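Local coordinates for protein peroxinectin A (Dictyostelium discoideum, PDB 6ERC) that uses hydrogen peroxide to oxidise phenolic donors, iodide and thiocyanate at a haem, as a secreted member of the animal haem peroxidase family, at residues F278-N289 and Y459-R470. Numbering follows the deposited sequence.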
# COMPACT_ATOMS: atom_id res chain seq x y z
N PHE A 278 -4.64 -17.96 7.74
CA PHE A 278 -5.76 -17.49 6.93
C PHE A 278 -6.54 -18.69 6.42
O PHE A 278 -5.93 -19.68 5.97
CB PHE A 278 -5.27 -16.63 5.77
CG PHE A 278 -6.32 -15.70 5.22
CD1 PHE A 278 -6.65 -14.54 5.90
CD2 PHE A 278 -6.98 -16.00 4.04
CE1 PHE A 278 -7.62 -13.68 5.40
CE2 PHE A 278 -7.95 -15.15 3.54
CZ PHE A 278 -8.27 -13.99 4.22
N PRO A 279 -7.87 -18.66 6.45
CA PRO A 279 -8.64 -19.83 6.00
C PRO A 279 -8.41 -20.12 4.53
O PRO A 279 -7.96 -19.27 3.75
CB PRO A 279 -10.09 -19.43 6.28
CG PRO A 279 -10.07 -17.94 6.26
CD PRO A 279 -8.76 -17.56 6.86
N SER A 280 -8.73 -21.35 4.15
CA SER A 280 -8.56 -21.79 2.78
C SER A 280 -9.71 -21.30 1.91
O SER A 280 -10.83 -21.10 2.37
CB SER A 280 -8.46 -23.31 2.73
OG SER A 280 -9.45 -23.90 3.56
N TYR A 281 -9.41 -21.09 0.62
CA TYR A 281 -10.40 -20.61 -0.33
C TYR A 281 -11.62 -21.52 -0.34
O TYR A 281 -11.51 -22.74 -0.25
CB TYR A 281 -9.76 -20.56 -1.73
CG TYR A 281 -10.63 -19.97 -2.82
CD1 TYR A 281 -11.13 -18.68 -2.72
CD2 TYR A 281 -10.90 -20.68 -3.98
CE1 TYR A 281 -11.91 -18.13 -3.73
CE2 TYR A 281 -11.67 -20.15 -5.00
CZ TYR A 281 -12.17 -18.87 -4.87
OH TYR A 281 -12.94 -18.33 -5.87
N THR A 282 -12.80 -20.90 -0.44
CA THR A 282 -14.07 -21.63 -0.43
C THR A 282 -14.88 -21.42 -1.71
O THR A 282 -16.08 -21.75 -1.73
CB THR A 282 -14.92 -21.24 0.78
OG1 THR A 282 -15.18 -19.83 0.73
CG2 THR A 282 -14.20 -21.58 2.07
N GLY A 283 -14.28 -20.88 -2.76
CA GLY A 283 -14.97 -20.72 -4.03
C GLY A 283 -15.45 -19.30 -4.25
O GLY A 283 -15.63 -18.50 -3.32
N TYR A 284 -15.67 -18.98 -5.53
CA TYR A 284 -16.13 -17.65 -5.90
C TYR A 284 -17.59 -17.46 -5.50
O TYR A 284 -18.43 -18.32 -5.75
CB TYR A 284 -15.96 -17.44 -7.41
CG TYR A 284 -16.65 -16.20 -7.94
CD1 TYR A 284 -16.21 -14.93 -7.59
CD2 TYR A 284 -17.73 -16.30 -8.81
CE1 TYR A 284 -16.83 -13.80 -8.08
CE2 TYR A 284 -18.36 -15.18 -9.30
CZ TYR A 284 -17.91 -13.93 -8.94
OH TYR A 284 -18.53 -12.81 -9.43
N ASP A 285 -17.88 -16.32 -4.89
CA ASP A 285 -19.23 -15.95 -4.48
C ASP A 285 -19.63 -14.71 -5.26
O ASP A 285 -19.07 -13.63 -5.04
CB ASP A 285 -19.29 -15.71 -2.97
CG ASP A 285 -20.71 -15.65 -2.44
OD1 ASP A 285 -21.61 -15.15 -3.16
OD2 ASP A 285 -20.93 -16.11 -1.30
N ALA A 286 -20.60 -14.85 -6.16
CA ALA A 286 -21.04 -13.73 -6.99
C ALA A 286 -21.76 -12.65 -6.19
O ALA A 286 -21.99 -11.57 -6.73
CB ALA A 286 -21.95 -14.23 -8.11
N ASN A 287 -22.13 -12.93 -4.94
CA ASN A 287 -22.79 -11.94 -4.10
C ASN A 287 -21.83 -11.15 -3.23
O ASN A 287 -22.27 -10.22 -2.54
CB ASN A 287 -23.83 -12.63 -3.21
CG ASN A 287 -24.87 -13.38 -4.01
OD1 ASN A 287 -25.28 -12.93 -5.09
ND2 ASN A 287 -25.31 -14.52 -3.50
N VAL A 288 -20.55 -11.49 -3.22
CA VAL A 288 -19.55 -10.80 -2.42
C VAL A 288 -18.99 -9.64 -3.22
O VAL A 288 -18.66 -9.78 -4.41
CB VAL A 288 -18.44 -11.76 -1.97
CG1 VAL A 288 -17.25 -11.01 -1.39
CG2 VAL A 288 -18.99 -12.75 -0.95
N ASN A 289 -18.87 -8.48 -2.58
CA ASN A 289 -18.31 -7.28 -3.20
C ASN A 289 -16.85 -7.17 -2.80
O ASN A 289 -16.53 -7.06 -1.61
CB ASN A 289 -19.09 -6.04 -2.78
CG ASN A 289 -18.62 -4.79 -3.49
OD1 ASN A 289 -17.76 -4.84 -4.37
ND2 ASN A 289 -19.20 -3.65 -3.14
N TYR A 459 -8.57 -8.70 7.98
CA TYR A 459 -9.16 -10.00 7.70
C TYR A 459 -10.41 -9.86 6.86
O TYR A 459 -10.63 -10.63 5.92
CB TYR A 459 -9.47 -10.72 9.02
CG TYR A 459 -10.05 -12.11 8.84
CD1 TYR A 459 -11.40 -12.29 8.55
CD2 TYR A 459 -9.25 -13.23 8.97
CE1 TYR A 459 -11.93 -13.55 8.39
CE2 TYR A 459 -9.78 -14.50 8.82
CZ TYR A 459 -11.12 -14.66 8.52
OH TYR A 459 -11.64 -15.92 8.36
N GLU A 460 -11.25 -8.87 7.17
CA GLU A 460 -12.53 -8.74 6.49
C GLU A 460 -12.34 -8.32 5.04
O GLU A 460 -13.10 -8.76 4.16
CB GLU A 460 -13.40 -7.73 7.24
CG GLU A 460 -14.87 -7.75 6.84
CD GLU A 460 -15.17 -6.93 5.60
OE1 GLU A 460 -14.35 -6.05 5.25
OE2 GLU A 460 -16.22 -7.17 4.96
N GLN A 461 -11.33 -7.49 4.76
CA GLN A 461 -11.11 -7.03 3.39
C GLN A 461 -10.63 -8.17 2.50
O GLN A 461 -11.23 -8.46 1.46
CB GLN A 461 -10.10 -5.88 3.39
CG GLN A 461 -9.80 -5.34 2.00
CD GLN A 461 -11.03 -4.82 1.30
OE1 GLN A 461 -11.58 -3.78 1.68
NE2 GLN A 461 -11.48 -5.54 0.29
N PHE A 462 -9.54 -8.82 2.89
CA PHE A 462 -8.93 -9.82 2.01
C PHE A 462 -9.80 -11.05 1.83
O PHE A 462 -9.63 -11.78 0.85
CB PHE A 462 -7.55 -10.20 2.54
CG PHE A 462 -6.50 -9.16 2.28
CD1 PHE A 462 -6.11 -8.86 0.98
CD2 PHE A 462 -5.90 -8.48 3.32
CE1 PHE A 462 -5.15 -7.90 0.74
CE2 PHE A 462 -4.94 -7.52 3.08
CZ PHE A 462 -4.56 -7.23 1.79
N PHE A 463 -10.75 -11.30 2.74
CA PHE A 463 -11.74 -12.33 2.47
C PHE A 463 -12.58 -11.97 1.25
O PHE A 463 -12.90 -12.83 0.43
CB PHE A 463 -12.64 -12.53 3.68
CG PHE A 463 -13.66 -13.61 3.50
CD1 PHE A 463 -14.90 -13.33 2.96
CD2 PHE A 463 -13.38 -14.91 3.87
CE1 PHE A 463 -15.84 -14.32 2.79
CE2 PHE A 463 -14.32 -15.91 3.70
CZ PHE A 463 -15.55 -15.61 3.16
N ARG A 464 -12.93 -10.69 1.11
CA ARG A 464 -13.80 -10.27 0.02
C ARG A 464 -13.05 -10.18 -1.31
O ARG A 464 -13.57 -10.62 -2.34
CB ARG A 464 -14.47 -8.94 0.36
CG ARG A 464 -15.56 -9.08 1.41
CD ARG A 464 -16.30 -7.77 1.66
NE ARG A 464 -15.45 -6.76 2.27
CZ ARG A 464 -14.85 -5.76 1.62
NH1 ARG A 464 -14.10 -4.90 2.30
NH2 ARG A 464 -14.99 -5.62 0.32
N THR A 465 -11.83 -9.62 -1.31
CA THR A 465 -11.10 -9.50 -2.56
C THR A 465 -10.65 -10.84 -3.13
O THR A 465 -10.18 -10.88 -4.27
CB THR A 465 -9.88 -8.58 -2.40
OG1 THR A 465 -9.24 -8.84 -1.15
CG2 THR A 465 -10.31 -7.11 -2.48
N ARG A 466 -10.77 -11.92 -2.36
CA ARG A 466 -10.62 -13.28 -2.88
C ARG A 466 -11.96 -13.90 -3.26
O ARG A 466 -12.11 -14.42 -4.37
CB ARG A 466 -9.91 -14.16 -1.85
CG ARG A 466 -9.90 -15.64 -2.20
CD ARG A 466 -8.94 -16.43 -1.32
NE ARG A 466 -9.54 -16.80 -0.04
CZ ARG A 466 -8.93 -17.51 0.90
NH1 ARG A 466 -7.68 -17.93 0.72
NH2 ARG A 466 -9.55 -17.80 2.03
N ALA A 467 -12.94 -13.85 -2.35
CA ALA A 467 -14.22 -14.49 -2.61
C ALA A 467 -15.01 -13.77 -3.70
O ALA A 467 -15.73 -14.42 -4.46
CB ALA A 467 -15.04 -14.54 -1.32
N GLY A 468 -14.89 -12.45 -3.78
CA GLY A 468 -15.59 -11.69 -4.80
C GLY A 468 -14.89 -11.60 -6.13
O GLY A 468 -15.37 -10.92 -7.03
N ASP A 469 -13.75 -12.28 -6.29
CA ASP A 469 -12.97 -12.24 -7.51
C ASP A 469 -13.34 -13.43 -8.39
O ASP A 469 -13.13 -14.59 -8.01
CB ASP A 469 -11.48 -12.24 -7.20
CG ASP A 469 -10.63 -11.96 -8.42
OD1 ASP A 469 -11.17 -11.94 -9.55
OD2 ASP A 469 -9.41 -11.74 -8.25
N ARG A 470 -13.90 -13.14 -9.57
CA ARG A 470 -14.31 -14.19 -10.49
C ARG A 470 -13.10 -14.85 -11.17
O ARG A 470 -13.18 -16.01 -11.58
CB ARG A 470 -15.27 -13.62 -11.54
CG ARG A 470 -15.87 -14.66 -12.49
CD ARG A 470 -17.01 -14.07 -13.31
NE ARG A 470 -16.57 -13.02 -14.23
CZ ARG A 470 -16.27 -13.21 -15.52
NH1 ARG A 470 -16.37 -14.41 -16.07
NH2 ARG A 470 -15.88 -12.19 -16.26
O HOH W 1 -17.09 -10.72 -9.30
O HOH W 2 -16.90 -8.19 -6.43
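Arg466 reaches from the last turn of helix 452-467 to the loop 278-289, where its NH2 donates to Pro279 O at 2.8 Å. The bond is nearly straight (167°) and lies in the guanidinium plane. Arg466 NH1 adds a weak bond to the same oxygen. Phe278 CE2 and the backbone N of Tyr281 lie over opposite faces of the guanidinium, which probably limits its rotation. At the helix end, Ala467 O accepts a hydrogen bond from Asp285 N at 2.9 Å. Gly468 O meets two waters. One also meets Tyr284 OH. The other donates to both Gly468 O and Val288 O. Arg470 CA sits over one face of the Tyr284 ring, a CH-pi contact. Arg464 NH2 donates to Asn289 O at 2.9 Å, and also to Gln291 O. A bend at chi3 (-67°) turns its guanidinium back along the helix, where NE and NH1 grip the Glu460 carboxylate side-on. A methionine in place of Arg464 would probably leave Asn289 O without its donor and the Glu460 charge without its mate. The contact fastens the loop between helices 247-275 and 294-300 to the C-terminal half of helix 452-467 and the residues just after it; Phe462 and Arg466 also pack on helix 247-275.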